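Local coordinates for homospermidine synthase (Legionella pneumophila subsp. pneumophila str. Philadelphia 1, PDB 2PH5), which binds nicotinamide-adenine-dinucleotide (NAD) in a pocket that draws on both its Rossmann-type and C-terminal domains and probably catalyses the formation of homospermidine, at residues S393-A398 and P432-V437; C356-V361 and G374-I379. All blocks are in the same frame, centred on the assembly; numbering follows the deposited sequence.

Contact 1. Residues S393-A398 and P432-V437; sequences SLQVVA and PYLGKV. With NAD (nicotinamide-adenine-dinucleotide), chain C.
Ala398 presses its single methyl against the base of the Tyr433 side chain, CB to CB at 3.4 Å, and the same methyl lies 4.0 Å from CD2 of Leu434. Alanine suits this place: a side chain that ends at CB lets the turn come close to the helix. One turn earlier, Leu394 supplies a larger bump. Its CG stands anti to the backbone N (chi1 -172°). Leu394 CD1 meets Tyr433 CD1 at 4.1 Å, the two side chains crossing at about a right angle. Leu394 CD2 lies 3.7 Å from Tyr433 O. Leu394 and Ala398 thus form a ridge along helix 391-408, and the ring of Tyr433 leans obliquely on both. The bump in return is Leu434, whose CD2 fills the hollow between Gln395 and Ala398, 3.9 Å from Gln395 CA. No hydrogen bond runs directly between the segments, whose mutual contact is apolar packing. In the fold, the 3-10 turn and loop of 432-435 lead into strand 436-442, outermost of the C-terminal domain's mixed sheet within this chain, and the helix packs between this turn and the cofactor. Tyr433 also touches Leu31 of helix 23-35 in the Rossmann-type domain. Gln395 gives only its aliphatic part to Leu434, with CB and CG beside CD2; its NE2 has Ser375 as partner. Val396, whose CB points away from the turn, offers a branched, uncharged surface to the nicotinamide: its CG1 is 3.5 Å from C4N of NAD.

Contact 2. Residues C356-V361 and G374-I379; sequences CDELGV and GSTLSI
Thr376 OG1 donates a hydrogen bond to Glu358 OE2 at 2.6 Å, across a non-hydrogen-bonded pair of the antiparallel hairpin formed by strands 352-364 and 370-378. The hydroxyl reaches the anti side of the carboxylate, 17° out of its plane. The two side chains lie side by side and point the same way, with Glu358 CG 3.4 Å from Thr376 CG2, so the threonine pairs its hydroxyl with the acid and its methyl with the acid's aliphatic stem. Thr282 also binds OE2 and Thr280 binds OE1; with Thr376, these hydroxyls would restrain the carboxylate's rotation and probably ease the burial of its charge.

Backbone bonds knit the strands on either side of this pair. Asp357 N gives a nearly straight bond to Leu377 O (2.7 Å, 165°), and Leu377 N returns a longer one to Asp357 O. Leu359 and Ser375 make the next reciprocal pair, with Ser375 N 2.7 Å from Leu359 O. Ser375 suits its buried site because its OG is hydrogen-bonded beyond the hairpin; Asp357 OD2 likewise finds Thr392 OG1.

Packing then follows the two faces. Asp357, Leu359, Ser375 and Leu377 share one face. There Leu377 touches Leu394 and Leu359 touches Gln395 of helix 391-408, and Leu359 also meets Ala158 of helix 158-176, apolar surface that suits leucine. Cys356, Glu358, Thr376 and Ser378 lie on the other. The CA atoms of Gly360 and Gly374 approach to 3.7 Å, and Leu359 O and Gly360 CA crowd the side of Gly374 where a side chain would start, so glycine suits the place. At the far end Ser378 is an N-cap, its OG accepting from Glu381 N, while its CB rests 3.8 Å from Cys356 CB.

Contact 2 builds a hairpin of the mixed sheet, and contact 1 lays helix 391-408 and the turn before strand 436-442 against it; their centres are about 8 Å apart. Ser375 is the junction: its OG lies 2.8 Å from Gln395 NE2 and also 2.8 Å from Leu434 O, so one hydroxyl ties strand 370-378 to both segments of contact 1. Strand 436-442 then continues the sheet beside 370-378. Contact 1 reaches NAD itself, through Val396; contact 2 stands behind it, the side chain of Leu359 staying about 6 Å from NAD and about 4 Å from those of Ala158 and Asn159, which bind NAD.

Contact 1. Residues S393-A398 and P432-V437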
ATOM      1  N   SER A 393       8.790 -13.709  14.443  1.00 17.30           N
ATOM      2  CA  SER A 393       8.494 -14.614  15.545  1.00 17.23           C
ATOM      3  C   SER A 393       9.698 -14.814  16.464  1.00 18.00           C
ATOM      4  O   SER A 393       9.562 -14.773  17.690  1.00 15.51           O
ATOM      5  CB  SER A 393       8.014 -15.972  15.019  1.00 16.16           C
ATOM      6  OG  SER A 393       9.039 -16.639  14.307  1.00 20.94           O
ATOM      7  N   LEU A 394      10.875 -15.016  15.875  1.00 19.05           N
ATOM      8  CA  LEU A 394      12.083 -15.242  16.666  1.00 21.24           C
ATOM      9  C   LEU A 394      12.397 -14.119  17.647  1.00 21.11           C
ATOM     10  O   LEU A 394      12.915 -14.368  18.736  1.00 21.32           O
ATOM     11  CB  LEU A 394      13.305 -15.478  15.769  1.00 19.00           C
ATOM     12  CG  LEU A 394      14.559 -15.925  16.541  1.00 18.99           C
ATOM     13  CD1 LEU A 394      14.193 -17.129  17.413  1.00 16.38           C
ATOM     14  CD2 LEU A 394      15.691 -16.295  15.575  1.00 16.89           C
ATOM     15  N   GLN A 395      12.085 -12.885  17.277  1.00 20.43           N
ATOM     16  CA  GLN A 395      12.371 -11.781  18.174  1.00 21.45           C
ATOM     17  C   GLN A 395      11.394 -11.805  19.347  1.00 22.28           C
ATOM     18  O   GLN A 395      11.721 -11.366  20.453  1.00 23.41           O
ATOM     19  CB  GLN A 395      12.275 -10.444  17.438  1.00 19.18           C
ATOM     20  CG  GLN A 395      13.306 -10.261  16.357  1.00 18.60           C
ATOM     21  CD  GLN A 395      13.047  -9.016  15.520  1.00 21.03           C
ATOM     22  OE1 GLN A 395      11.950  -8.823  15.003  1.00 22.64           O
ATOM     23  NE2 GLN A 395      14.062  -8.169  15.381  1.00 23.12           N
ATOM     24  N   VAL A 396      10.203 -12.348  19.113  1.00 21.10           N
ATOM     25  CA  VAL A 396       9.193 -12.411  20.159  1.00 19.28           C
ATOM     26  C   VAL A 396       9.469 -13.518  21.163  1.00 18.80           C
ATOM     27  O   VAL A 396       9.361 -13.305  22.372  1.00 19.88           O
ATOM     28  CB  VAL A 396       7.791 -12.633  19.575  1.00 21.41           C
ATOM     29  CG1 VAL A 396       6.746 -12.422  20.651  1.00 20.54           C
ATOM     30  CG2 VAL A 396       7.570 -11.701  18.397  1.00 22.31           C
ATOM     31  N   VAL A 397       9.827 -14.697  20.669  1.00 17.23           N
ATOM     32  CA  VAL A 397      10.091 -15.819  21.554  1.00 16.29           C
ATOM     33  C   VAL A 397      11.443 -15.682  22.250  1.00 19.32           C
ATOM     34  O   VAL A 397      11.649 -16.225  23.341  1.00 17.68           O
ATOM     35  CB  VAL A 397       9.981 -17.180  20.789  1.00 16.96           C
ATOM     36  CG1 VAL A 397       8.569 -17.340  20.242  1.00 15.09           C
ATOM     37  CG2 VAL A 397      10.998 -17.264  19.662  1.00 15.09           C
ATOM     38  N   ALA A 398      12.365 -14.946  21.635  1.00 21.72           N
ATOM     39  CA  ALA A 398      13.667 -14.734  22.259  1.00 23.47           C
ATOM     40  C   ALA A 398      13.412 -14.004  23.583  1.00 24.85           C
ATOM     41  O   ALA A 398      13.957 -14.370  24.628  1.00 25.53           O
ATOM     42  CB  ALA A 398      14.567 -13.899  21.345  1.00 21.81           C
ATOM     43  N   PRO A 432      21.636 -13.410  21.598  1.00 32.55           N
ATOM     44  CA  PRO A 432      22.049 -14.448  20.642  1.00 32.23           C
ATOM     45  C   PRO A 432      20.935 -14.835  19.683  1.00 32.54           C
ATOM     46  O   PRO A 432      21.144 -15.619  18.761  1.00 34.01           O
ATOM     47  CB  PRO A 432      22.435 -15.616  21.547  1.00 31.65           C
ATOM     48  CG  PRO A 432      22.931 -14.930  22.778  1.00 32.99           C
ATOM     49  CD  PRO A 432      21.878 -13.858  22.981  1.00 32.62           C
ATOM     50  N   TYR A 433      19.754 -14.273  19.905  1.00 32.86           N
ATOM     51  CA  TYR A 433      18.588 -14.577  19.086  1.00 32.34           C
ATOM     52  C   TYR A 433      18.113 -13.380  18.272  1.00 31.25           C
ATOM     53  O   TYR A 433      17.184 -13.503  17.475  1.00 32.80           O
ATOM     54  CB  TYR A 433      17.440 -15.027  19.994  1.00 35.11           C
ATOM     55  CG  TYR A 433      17.621 -16.384  20.634  1.00 37.05           C
ATOM     56  CD1 TYR A 433      17.427 -17.548  19.896  1.00 38.32           C
ATOM     57  CD2 TYR A 433      17.956 -16.504  21.983  1.00 38.60           C
ATOM     58  CE1 TYR A 433      17.556 -18.801  20.481  1.00 40.96           C
ATOM     59  CE2 TYR A 433      18.090 -17.757  22.583  1.00 41.37           C
ATOM     60  CZ  TYR A 433      17.887 -18.904  21.822  1.00 42.15           C
ATOM     61  OH  TYR A 433      18.007 -20.154  22.392  1.00 42.54           O
ATOM     62  N   LEU A 434      18.759 -12.234  18.457  1.00 28.06           N
ATOM     63  CA  LEU A 434      18.341 -11.009  17.784  1.00 27.17           C
ATOM     64  C   LEU A 434      19.218 -10.503  16.639  1.00 27.15           C
ATOM     65  O   LEU A 434      19.062  -9.369  16.185  1.00 24.95           O
ATOM     66  CB  LEU A 434      18.174  -9.909  18.842  1.00 25.36           C
ATOM     67  CG  LEU A 434      17.258 -10.290  20.015  1.00 21.70           C
ATOM     68  CD1 LEU A 434      17.188  -9.155  21.033  1.00 24.33           C
ATOM     69  CD2 LEU A 434      15.880 -10.599  19.484  1.00 20.18           C
ATOM     70  N   GLY A 435      20.125 -11.349  16.162  1.00 28.25           N
ATOM     71  CA  GLY A 435      21.000 -10.952  15.076  1.00 29.99           C
ATOM     72  C   GLY A 435      21.907  -9.821  15.519  1.00 31.26           C
ATOM     73  O   GLY A 435      22.461  -9.849  16.622  1.00 31.99           O
ATOM     74  N   LYS A 436      22.073  -8.826  14.659  1.00 31.57           N
ATOM     75  CA  LYS A 436      22.904  -7.694  15.012  1.00 33.49           C
ATOM     76  C   LYS A 436      22.062  -6.712  15.816  1.00 31.96           C
ATOM     77  O   LYS A 436      21.013  -6.262  15.363  1.00 29.77           O
ATOM     78  CB  LYS A 436      23.460  -7.022  13.759  1.00 36.53           C
ATOM     79  CG  LYS A 436      22.415  -6.642  12.747  1.00 42.24           C
ATOM     80  CD  LYS A 436      23.058  -6.042  11.504  1.00 48.39           C
ATOM     81  CE  LYS A 436      23.884  -4.804  11.843  1.00 50.97           C
ATOM     82  NZ  LYS A 436      24.270  -4.047  10.611  1.00 53.14           N
ATOM     83  N   VAL A 437      22.525  -6.412  17.024  1.00 31.67           N
ATOM     84  CA  VAL A 437      21.836  -5.500  17.921  1.00 31.20           C
ATOM     85  C   VAL A 437      22.799  -4.409  18.386  1.00 31.37           C
ATOM     86  O   VAL A 437      23.945  -4.686  18.734  1.00 31.98           O
ATOM     87  CB  VAL A 437      21.241  -6.285  19.133  1.00 30.19           C
ATOM     88  CG1 VAL A 437      22.093  -7.505  19.418  1.00 32.59           C
ATOM     89  CG2 VAL A 437      21.157  -5.401  20.367  1.00 25.55           C
TER
HETATM   90  PA  NAD C 501      -2.762 -17.201  17.473  1.00 27.86           P
HETATM   91  O1A NAD C 501      -4.174 -16.749  17.218  1.00 26.13           O
HETATM   92  O2A NAD C 501      -1.932 -17.600  16.303  1.00 27.37           O
HETATM   93  O5B NAD C 501      -2.737 -18.426  18.535  1.00 25.38           O
HETATM   94  C5B NAD C 501      -3.497 -18.355  19.739  1.00 27.00           C
HETATM   95  C4B NAD C 501      -3.799 -19.792  20.204  1.00 29.21           C
HETATM   96  O4B NAD C 501      -4.587 -19.666  21.368  1.00 29.00           O
HETATM   97  C3B NAD C 501      -4.599 -20.633  19.204  1.00 28.14           C
HETATM   98  O3B NAD C 501      -3.913 -21.856  18.924  1.00 29.26           O
HETATM   99  C2B NAD C 501      -5.917 -20.867  19.886  1.00 28.91           C
HETATM  100  O2B NAD C 501      -6.544 -22.092  19.584  1.00 28.66           O
HETATM  101  C1B NAD C 501      -5.587 -20.664  21.366  1.00 28.62           C
HETATM  102  N9A NAD C 501      -6.688 -20.173  22.204  1.00 29.31           N
HETATM  103  C8A NAD C 501      -7.717 -19.332  21.747  1.00 29.97           C
HETATM  104  N7A NAD C 501      -8.896 -19.634  22.325  1.00 29.74           N
HETATM  105  C5A NAD C 501      -8.658 -20.679  23.150  1.00 30.34           C
HETATM  106  C6A NAD C 501      -9.500 -21.396  24.000  1.00 29.38           C
HETATM  107  N6A NAD C 501     -10.797 -21.129  24.159  1.00 26.74           N
HETATM  108  N1A NAD C 501      -8.930 -22.437  24.720  1.00 29.57           N
HETATM  109  C2A NAD C 501      -7.593 -22.766  24.613  1.00 28.17           C
HETATM  110  N3A NAD C 501      -6.742 -22.069  23.788  1.00 29.92           N
HETATM  111  C4A NAD C 501      -7.304 -21.044  23.082  1.00 29.62           C
HETATM  112  O3  NAD C 501      -2.061 -15.969  18.175  1.00 28.99           O
HETATM  113  PN  NAD C 501      -0.601 -15.748  18.804  1.00 29.46           P
HETATM  114  O1N NAD C 501      -0.085 -14.467  18.263  1.00 29.57           O
HETATM  115  O2N NAD C 501       0.195 -17.007  18.586  1.00 25.34           O
HETATM  116  O5D NAD C 501      -1.151 -15.596  20.282  1.00 32.91           O
HETATM  117  C5D NAD C 501      -0.382 -15.335  21.429  1.00 34.33           C
HETATM  118  C4D NAD C 501      -0.528 -13.847  21.668  1.00 35.46           C
HETATM  119  O4D NAD C 501       0.749 -13.273  21.762  1.00 35.99           O
HETATM  120  C3D NAD C 501      -1.545 -12.729  21.771  1.00 35.59           C
HETATM  121  O3D NAD C 501      -2.084 -12.629  23.079  1.00 35.53           O
HETATM  122  C2D NAD C 501      -0.718 -11.520  21.371  1.00 35.56           C
HETATM  123  O2D NAD C 501      -1.235 -10.306  21.838  1.00 37.50           O
HETATM  124  C1D NAD C 501       0.670 -11.867  21.898  1.00 34.30           C
HETATM  125  N1N NAD C 501       1.825 -11.361  21.119  1.00 33.51           N
HETATM  126  C2N NAD C 501       2.751 -10.533  21.712  1.00 32.92           C
HETATM  127  C3N NAD C 501       3.845 -10.100  20.932  1.00 32.90           C
HETATM  128  C7N NAD C 501       4.904  -9.215  21.492  1.00 31.18           C
HETATM  129  O7N NAD C 501       5.935  -8.863  20.659  1.00 32.78           O
HETATM  130  N7N NAD C 501       4.897  -8.791  22.738  1.00 30.93           N
HETATM  131  C4N NAD C 501       3.989 -10.506  19.566  1.00 33.89           C
HETATM  132  C5N NAD C 501       3.014 -11.352  18.999  1.00 33.84           C
HETATM  133  C6N NAD C 501       1.940 -11.783  19.755  1.00 32.74           C

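Contact 2. Residues C356-V361 and G374-I379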
ATOM      1  N   CYS A 356      14.347  -8.929   6.371  1.00 28.81           N
ATOM      2  CA  CYS A 356      14.638  -8.927   7.786  1.00 31.17           C
ATOM      3  C   CYS A 356      13.643  -8.072   8.558  1.00 29.31           C
ATOM      4  O   CYS A 356      12.834  -7.347   7.974  1.00 27.56           O
ATOM      5  CB  CYS A 356      16.061  -8.419   8.021  1.00 33.71           C
ATOM      6  SG  CYS A 356      16.321  -6.728   7.498  1.00 47.37           S
ATOM      7  N   ASP A 357      13.706  -8.162   9.878  1.00 27.51           N
ATOM      8  CA  ASP A 357      12.805  -7.404  10.718  1.00 26.17           C
ATOM      9  C   ASP A 357      13.631  -6.501  11.629  1.00 24.86           C
ATOM     10  O   ASP A 357      14.401  -6.991  12.460  1.00 23.58           O
ATOM     11  CB  ASP A 357      11.952  -8.362  11.554  1.00 27.09           C
ATOM     12  CG  ASP A 357      10.740  -7.685  12.167  1.00 28.88           C
ATOM     13  OD1 ASP A 357      10.853  -6.498  12.546  1.00 27.30           O
ATOM     14  OD2 ASP A 357       9.683  -8.343  12.282  1.00 29.75           O
ATOM     15  N   GLU A 358      13.493  -5.187  11.449  1.00 21.80           N
ATOM     16  CA  GLU A 358      14.221  -4.229  12.275  1.00 19.88           C
ATOM     17  C   GLU A 358      13.335  -3.671  13.354  1.00 17.80           C
ATOM     18  O   GLU A 358      12.609  -2.710  13.127  1.00 16.58           O
ATOM     19  CB  GLU A 358      14.750  -3.048  11.465  1.00 21.13           C
ATOM     20  CG  GLU A 358      16.083  -3.297  10.846  1.00 26.10           C
ATOM     21  CD  GLU A 358      16.924  -2.038  10.710  1.00 27.38           C
ATOM     22  OE1 GLU A 358      16.397  -0.985  10.251  1.00 24.38           O
ATOM     23  OE2 GLU A 358      18.125  -2.119  11.057  1.00 27.16           O
ATOM     24  N   LEU A 359      13.399  -4.273  14.531  1.00 18.09           N
ATOM     25  CA  LEU A 359      12.601  -3.828  15.660  1.00 18.66           C
ATOM     26  C   LEU A 359      13.494  -3.059  16.622  1.00 17.37           C
ATOM     27  O   LEU A 359      14.571  -3.529  16.978  1.00 18.06           O
ATOM     28  CB  LEU A 359      11.990  -5.027  16.383  1.00 16.37           C
ATOM     29  CG  LEU A 359      11.315  -4.698  17.718  1.00 15.47           C
ATOM     30  CD1 LEU A 359      10.166  -3.737  17.470  1.00  9.97           C
ATOM     31  CD2 LEU A 359      10.807  -5.991  18.388  1.00 14.21           C
ATOM     32  N   GLY A 360      13.054  -1.875  17.031  1.00 16.03           N
ATOM     33  CA  GLY A 360      13.851  -1.089  17.950  1.00 18.24           C
ATOM     34  C   GLY A 360      13.142   0.163  18.421  1.00 19.79           C
ATOM     35  O   GLY A 360      11.979   0.387  18.089  1.00 21.27           O
ATOM     36  N   VAL A 361      13.852   0.973  19.199  1.00 19.04           N
ATOM     37  CA  VAL A 361      13.307   2.212  19.733  1.00 21.23           C
ATOM     38  C   VAL A 361      14.126   3.424  19.326  1.00 22.52           C
ATOM     39  O   VAL A 361      15.354   3.405  19.346  1.00 24.86           O
ATOM     40  CB  VAL A 361      13.236   2.190  21.268  1.00 19.05           C
ATOM     41  CG1 VAL A 361      12.110   1.280  21.717  1.00 18.21           C
ATOM     42  CG2 VAL A 361      14.561   1.715  21.836  1.00 16.52           C
ATOM     43  N   GLY A 374      18.197  -1.253  18.723  1.00 23.84           N
ATOM     44  CA  GLY A 374      17.302  -2.376  18.528  1.00 23.69           C
ATOM     45  C   GLY A 374      17.908  -3.596  17.857  1.00 24.46           C
ATOM     46  O   GLY A 374      19.131  -3.756  17.797  1.00 24.28           O
ATOM     47  N   SER A 375      17.033  -4.458  17.349  1.00 23.48           N
ATOM     48  CA  SER A 375      17.436  -5.692  16.694  1.00 23.70           C
ATOM     49  C   SER A 375      17.135  -5.727  15.209  1.00 23.15           C
ATOM     50  O   SER A 375      16.032  -5.405  14.782  1.00 22.82           O
ATOM     51  CB  SER A 375      16.742  -6.883  17.360  1.00 26.43           C
ATOM     52  OG  SER A 375      16.641  -7.982  16.473  1.00 26.91           O
ATOM     53  N   THR A 376      18.134  -6.112  14.423  1.00 23.05           N
ATOM     54  CA  THR A 376      17.969  -6.234  12.987  1.00 22.55           C
ATOM     55  C   THR A 376      18.264  -7.692  12.706  1.00 21.52           C
ATOM     56  O   THR A 376      19.424  -8.090  12.626  1.00 24.74           O
ATOM     57  CB  THR A 376      18.962  -5.376  12.217  1.00 22.61           C
ATOM     58  OG1 THR A 376      18.850  -4.016  12.647  1.00 27.72           O
ATOM     59  CG2 THR A 376      18.671  -5.457  10.721  1.00 23.83           C
ATOM     60  N   LEU A 377      17.210  -8.490  12.590  1.00 20.59           N
ATOM     61  CA  LEU A 377      17.343  -9.919  12.334  1.00 20.47           C
ATOM     62  C   LEU A 377      16.808 -10.266  10.951  1.00 20.01           C
ATOM     63  O   LEU A 377      15.692  -9.892  10.599  1.00 21.41           O
ATOM     64  CB  LEU A 377      16.570 -10.725  13.390  1.00 18.83           C
ATOM     65  CG  LEU A 377      16.489 -12.245  13.174  1.00 20.14           C
ATOM     66  CD1 LEU A 377      17.878 -12.841  13.325  1.00 18.66           C
ATOM     67  CD2 LEU A 377      15.519 -12.888  14.172  1.00 17.38           C
ATOM     68  N   SER A 378      17.610 -10.978  10.169  1.00 19.59           N
ATOM     69  CA  SER A 378      17.197 -11.384   8.838  1.00 18.76           C
ATOM     70  C   SER A 378      16.610 -12.775   8.942  1.00 19.44           C
ATOM     71  O   SER A 378      16.855 -13.492   9.919  1.00 17.83           O
ATOM     72  CB  SER A 378      18.387 -11.426   7.890  1.00 19.47           C
ATOM     73  OG  SER A 378      19.264 -12.478   8.252  1.00 21.68           O
ATOM     74  N   ILE A 379      15.844 -13.155   7.925  1.00 18.98           N
ATOM     75  CA  ILE A 379      15.216 -14.464   7.888  1.00 19.92           C
ATOM     76  C   ILE A 379      16.286 -15.566   7.807  1.00 22.72           C
ATOM     77  O   ILE A 379      16.119 -16.649   8.375  1.00 24.54           O
ATOM     78  CB  ILE A 379      14.240 -14.578   6.681  1.00 19.87           C
ATOM     79  CG1 ILE A 379      13.547 -15.946   6.696  1.00 18.39           C
ATOM     80  CG2 ILE A 379      14.984 -14.355   5.360  1.00 16.63           C
ATOM     81  CD1 ILE A 379      12.652 -16.146   7.894  1.00 13.96           C
TER